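Hydrazine synthase alpha subunit (Candidatus Kuenenia stuttgartiensis, PDB 5C2V) forms hydrazine by condensing ammonia with hydroxylamine delivered from the gamma subunit, the second half-reaction of the hydrazine synthase complex of anammox bacteria. Local coordinates at residues G112-T124 with G208-Q220. Numbering follows the deposited sequence.
Sequences GSGLRQMTDLKGT and GIEFPHLNTTIDQ
F211 lies flat beneath the backbone where D120 begins: the amide N of D120 sits over one face of the ring, off toward the rim and 3.2 Å from CE2, and CB of D120 makes a CH-pi contact with the same ring, 3.9 Å from its centroid. Two residues back along the chain, the carbonyl O of M118 accepts a 2.8 Å hydrogen bond from OG1 of T216. That hydroxyl is placed by a chi1 of 58°, which sets OG1 between the backbone N and the carbonyl carbon and leaves CG2 beside the methyl CE of M118, at 3.6 Å. L214 fills the neighbouring space, its two methyls spread against the extended side chain of Q117, with CD1 of L214 3.7 Å from CG of Q117. Together these residues make the close-packed middle, with M118, F211 and T216 buried.

A firm polar end adjoins it. The long arm of R116 runs past M118 CE, which lies over the centre of its guanidinium, and NH2 reaches the carbonyl O of L214 in a nearly straight 3.1 Å bond; the same nitrogen also binds T192 O. The loose side faces solvent at H213 and I209. There H213 gives D120 a weak hydrogen bond, NE2 to OD2 at 3.1 Å and bent to 134°, with ring and carboxylate planes almost perpendicular, and CD1 of L121 rests loosely on I209 and on the buried I218.

The segment 208-220 is a beta hairpin: strands 209-211 and 216-220 are joined by a type I turn from P212 to N215 and a G1 bulge, N215 and T216 both facing F211. Its turn and one face pack on edge strand 116-117 and the chain that follows it, joining a second sheet, in which 216-220 pairs with 186-191, to a four-stranded antiparallel one, consistent with a blade of the N-terminal beta-propeller.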
loop_
_atom_site.group_PDB
_atom_site.type_symbol
_atom_site.label_atom_id
_atom_site.label_comp_id
_atom_site.label_asym_id
_atom_site.label_seq_id
_atom_site.Cartn_x
_atom_site.Cartn_y
_atom_site.Cartn_z
ATOM N N GLY D 112 11.752 46.073 -18.509
ATOM C CA GLY D 112 12.680 46.184 -17.399
ATOM C C GLY D 112 12.472 47.405 -16.520
ATOM O O GLY D 112 13.123 47.542 -15.484
ATOM N N SER D 113 11.576 48.298 -16.930
ATOM C CA SER D 113 11.271 49.483 -16.133
ATOM C C SER D 113 10.106 49.227 -15.179
ATOM O O SER D 113 9.520 48.144 -15.179
ATOM C CB SER D 113 10.952 50.673 -17.042
ATOM O OG SER D 113 9.849 50.391 -17.886
ATOM N N GLY D 114 9.776 50.228 -14.367
ATOM C CA GLY D 114 8.621 50.158 -13.485
ATOM C C GLY D 114 8.689 49.095 -12.403
ATOM O O GLY D 114 7.800 48.250 -12.303
ATOM N N LEU D 115 9.739 49.135 -11.588
ATOM C CA LEU D 115 9.916 48.155 -10.520
ATOM C C LEU D 115 9.165 48.570 -9.253
ATOM O O LEU D 115 9.410 49.643 -8.701
ATOM C CB LEU D 115 11.409 47.963 -10.225
ATOM C CG LEU D 115 11.865 46.801 -9.333
ATOM C CD1 LEU D 115 11.895 47.198 -7.861
ATOM C CD2 LEU D 115 10.985 45.577 -9.542
ATOM N N ARG D 116 8.260 47.710 -8.792
ATOM C CA ARG D 116 7.453 47.992 -7.605
ATOM C C ARG D 116 7.466 46.819 -6.622
ATOM O O ARG D 116 7.442 45.658 -7.030
ATOM C CB ARG D 116 6.012 48.326 -8.007
ATOM C CG ARG D 116 5.113 48.706 -6.839
ATOM C CD ARG D 116 3.651 48.783 -7.252
ATOM N NE ARG D 116 2.779 48.992 -6.099
ATOM C CZ ARG D 116 1.453 48.904 -6.137
ATOM N NH1 ARG D 116 0.838 48.609 -7.274
ATOM N NH2 ARG D 116 0.743 49.109 -5.035
ATOM N N GLN D 117 7.497 47.129 -5.328
ATOM C CA GLN D 117 7.547 46.108 -4.282
ATOM C C GLN D 117 6.168 45.802 -3.698
ATOM O O GLN D 117 5.541 46.662 -3.080
ATOM C CB GLN D 117 8.490 46.545 -3.161
ATOM C CG GLN D 117 8.669 45.507 -2.066
ATOM C CD GLN D 117 9.569 45.990 -0.948
ATOM O OE1 GLN D 117 10.254 47.004 -1.080
ATOM N NE2 GLN D 117 9.571 45.265 0.166
ATOM N N MET D 118 5.704 44.572 -3.902
ATOM C CA MET D 118 4.376 44.157 -3.453
ATOM C C MET D 118 4.286 43.732 -1.983
ATOM O O MET D 118 3.328 44.085 -1.296
ATOM C CB MET D 118 3.871 43.023 -4.343
ATOM C CG MET D 118 3.863 43.391 -5.812
ATOM S SD MET D 118 3.194 45.046 -6.046
ATOM C CE MET D 118 1.455 44.744 -5.750
ATOM N N THR D 119 5.269 42.974 -1.501
ATOM C CA THR D 119 5.183 42.395 -0.157
ATOM C C THR D 119 6.355 42.754 0.755
ATOM O O THR D 119 7.513 42.630 0.371
ATOM C CB THR D 119 5.089 40.855 -0.217
ATOM O OG1 THR D 119 6.145 40.338 -1.038
ATOM C CG2 THR D 119 3.755 40.421 -0.791
ATOM N N ASP D 120 6.039 43.238 1.953
ATOM C CA ASP D 120 7.035 43.430 3.007
ATOM C C ASP D 120 7.059 42.297 4.042
ATOM O O ASP D 120 7.741 42.410 5.061
ATOM C CB ASP D 120 6.830 44.766 3.717
ATOM C CG ASP D 120 8.133 45.346 4.239
ATOM O OD1 ASP D 120 9.196 45.005 3.677
ATOM O OD2 ASP D 120 8.099 46.135 5.206
ATOM N N LEU D 121 6.315 41.221 3.780
ATOM C CA LEU D 121 6.031 40.178 4.776
ATOM C C LEU D 121 7.268 39.673 5.515
ATOM O O LEU D 121 8.354 39.584 4.943
ATOM C CB LEU D 121 5.341 38.982 4.102
ATOM C CG LEU D 121 5.048 37.756 4.979
ATOM C CD1 LEU D 121 3.940 38.049 5.982
ATOM C CD2 LEU D 121 4.726 36.514 4.154
ATOM N N LYS D 122 7.093 39.349 6.794
ATOM C CA LYS D 122 8.181 38.804 7.583
ATOM C C LYS D 122 8.108 37.303 7.364
ATOM O O LYS D 122 7.270 36.613 7.944
ATOM C CB LYS D 122 7.995 39.175 9.060
ATOM C CG LYS D 122 9.182 38.971 9.984
ATOM C CD LYS D 122 8.762 39.252 11.428
ATOM C CE LYS D 122 8.001 40.572 11.539
ATOM N NZ LYS D 122 7.499 40.841 12.917
ATOM N N GLY D 123 9.006 36.801 6.523
ATOM C CA GLY D 123 8.867 35.454 6.005
ATOM C C GLY D 123 9.314 35.357 4.556
ATOM O O GLY D 123 10.014 36.233 4.046
ATOM N N THR D 124 8.884 34.288 3.888
ATOM C CA THR D 124 9.204 34.046 2.484
ATOM C C THR D 124 7.955 34.101 1.597
ATOM O O THR D 124 6.876 33.677 2.010
ATOM C CB THR D 124 9.884 32.675 2.304
ATOM O OG1 THR D 124 10.910 32.516 3.292
ATOM C CG2 THR D 124 10.490 32.544 0.914
ATOM N N GLY D 208 -6.479 42.285 7.218
ATOM C CA GLY D 208 -5.349 41.392 7.054
ATOM C C GLY D 208 -4.122 42.133 7.534
ATOM O O GLY D 208 -4.210 42.965 8.437
ATOM N N ILE D 209 -2.967 41.805 6.968
ATOM C CA ILE D 209 -1.771 42.600 7.220
ATOM C C ILE D 209 -1.648 43.700 6.165
ATOM O O ILE D 209 -1.701 43.430 4.963
ATOM C CB ILE D 209 -0.503 41.732 7.227
ATOM C CG1 ILE D 209 -0.656 40.580 8.222
ATOM C CG2 ILE D 209 0.718 42.573 7.567
ATOM C CD1 ILE D 209 0.462 39.564 8.161
ATOM N N GLU D 210 -1.500 44.941 6.621
ATOM C CA GLU D 210 -1.407 46.085 5.716
ATOM C C GLU D 210 0.034 46.495 5.438
ATOM O O GLU D 210 0.873 46.519 6.338
ATOM C CB GLU D 210 -2.176 47.283 6.279
ATOM C CG GLU D 210 -3.660 47.300 5.946
ATOM C CD GLU D 210 -4.325 48.612 6.326
ATOM O OE1 GLU D 210 -4.499 48.864 7.536
ATOM O OE2 GLU D 210 -4.669 49.392 5.412
ATOM N N PHE D 211 0.304 46.826 4.178
ATOM C CA PHE D 211 1.598 47.354 3.760
ATOM C C PHE D 211 1.411 48.751 3.170
ATOM O O PHE D 211 1.305 48.906 1.950
ATOM C CB PHE D 211 2.265 46.429 2.740
ATOM C CG PHE D 211 2.655 45.088 3.296
ATOM C CD1 PHE D 211 2.980 44.943 4.635
ATOM C CD2 PHE D 211 2.698 43.972 2.476
ATOM C CE1 PHE D 211 3.339 43.709 5.145
ATOM C CE2 PHE D 211 3.057 42.736 2.982
ATOM C CZ PHE D 211 3.378 42.606 4.317
ATOM N N PRO D 212 1.352 49.770 4.044
ATOM C CA PRO D 212 1.071 51.162 3.674
ATOM C C PRO D 212 2.124 51.779 2.758
ATOM O O PRO D 212 1.770 52.453 1.789
ATOM C CB PRO D 212 1.052 51.890 5.025
ATOM C CG PRO D 212 0.866 50.818 6.048
ATOM C CD PRO D 212 1.562 49.622 5.493
ATOM N N HIS D 213 3.398 51.549 3.059
ATOM C CA HIS D 213 4.478 52.162 2.295
ATOM C C HIS D 213 4.564 51.589 0.882
ATOM O O HIS D 213 5.093 52.233 -0.024
ATOM C CB HIS D 213 5.816 51.995 3.026
ATOM C CG HIS D 213 6.074 50.604 3.515
ATOM N ND1 HIS D 213 5.507 50.102 4.667
ATOM C CD2 HIS D 213 6.855 49.614 3.018
ATOM C CE1 HIS D 213 5.918 48.859 4.852
ATOM N NE2 HIS D 213 6.735 48.540 3.866
ATOM N N LEU D 214 4.051 50.377 0.703
ATOM C CA LEU D 214 3.991 49.760 -0.618
ATOM C C LEU D 214 2.618 49.916 -1.272
ATOM O O LEU D 214 2.423 49.506 -2.417
ATOM C CB LEU D 214 4.355 48.279 -0.524
ATOM C CG LEU D 214 5.709 47.995 0.126
ATOM C CD1 LEU D 214 5.964 46.500 0.221
ATOM C CD2 LEU D 214 6.822 48.690 -0.643
ATOM N N ASN D 215 1.681 50.517 -0.539
ATOM C CA ASN D 215 0.294 50.659 -0.985
ATOM C C ASN D 215 -0.321 49.313 -1.374
ATOM O O ASN D 215 -0.945 49.184 -2.426
ATOM C CB ASN D 215 0.201 51.641 -2.160
ATOM C CG ASN D 215 -1.221 52.107 -2.423
ATOM O OD1 ASN D 215 -1.994 52.342 -1.494
ATOM N ND2 ASN D 215 -1.575 52.233 -3.697
ATOM N N THR D 216 -0.128 48.307 -0.524
ATOM C CA THR D 216 -0.675 46.974 -0.780
ATOM C C THR D 216 -1.275 46.379 0.489
ATOM O O THR D 216 -0.976 46.834 1.590
ATOM C CB THR D 216 0.399 46.010 -1.324
ATOM O OG1 THR D 216 1.482 45.920 -0.390
ATOM C CG2 THR D 216 0.932 46.491 -2.664
ATOM N N THR D 217 -2.123 45.365 0.338
ATOM C CA THR D 217 -2.699 44.701 1.510
ATOM C C THR D 217 -2.782 43.189 1.302
ATOM O O THR D 217 -3.095 42.732 0.209
ATOM C CB THR D 217 -4.106 45.250 1.834
ATOM O OG1 THR D 217 -4.056 46.680 1.918
ATOM C CG2 THR D 217 -4.616 44.690 3.156
ATOM N N ILE D 218 -2.495 42.412 2.345
ATOM C CA ILE D 218 -2.560 40.956 2.219
ATOM C C ILE D 218 -3.538 40.304 3.195
ATOM O O ILE D 218 -3.702 40.752 4.336
ATOM C CB ILE D 218 -1.173 40.306 2.413
ATOM C CG1 ILE D 218 -0.551 40.738 3.742
ATOM C CG2 ILE D 218 -0.253 40.657 1.258
ATOM C CD1 ILE D 218 0.781 40.084 4.032
ATOM N N ASP D 219 -4.179 39.238 2.722
ATOM C CA ASP D 219 -5.101 38.441 3.525
ATOM C C ASP D 219 -4.810 36.955 3.324
ATOM O O ASP D 219 -4.531 36.522 2.206
ATOM C CB ASP D 219 -6.552 38.760 3.155
ATOM C CG ASP D 219 -7.551 37.913 3.918
ATOM O OD1 ASP D 219 -7.363 37.719 5.137
ATOM O OD2 ASP D 219 -8.526 37.439 3.296
ATOM N N GLN D 220 -4.879 36.175 4.400
ATOM C CA GLN D 220 -4.554 34.751 4.327
ATOM C C GLN D 220 -5.797 33.905 4.071
ATOM O O GLN D 220 -6.670 33.794 4.932
ATOM C CB GLN D 220 -3.869 34.298 5.617
ATOM C CG GLN D 220 -3.432 32.844 5.614
ATOM C CD GLN D 220 -2.775 32.433 6.915
ATOM O OE1 GLN D 220 -2.516 33.265 7.785
ATOM N NE2 GLN D 220 -2.501 31.142 7.057
#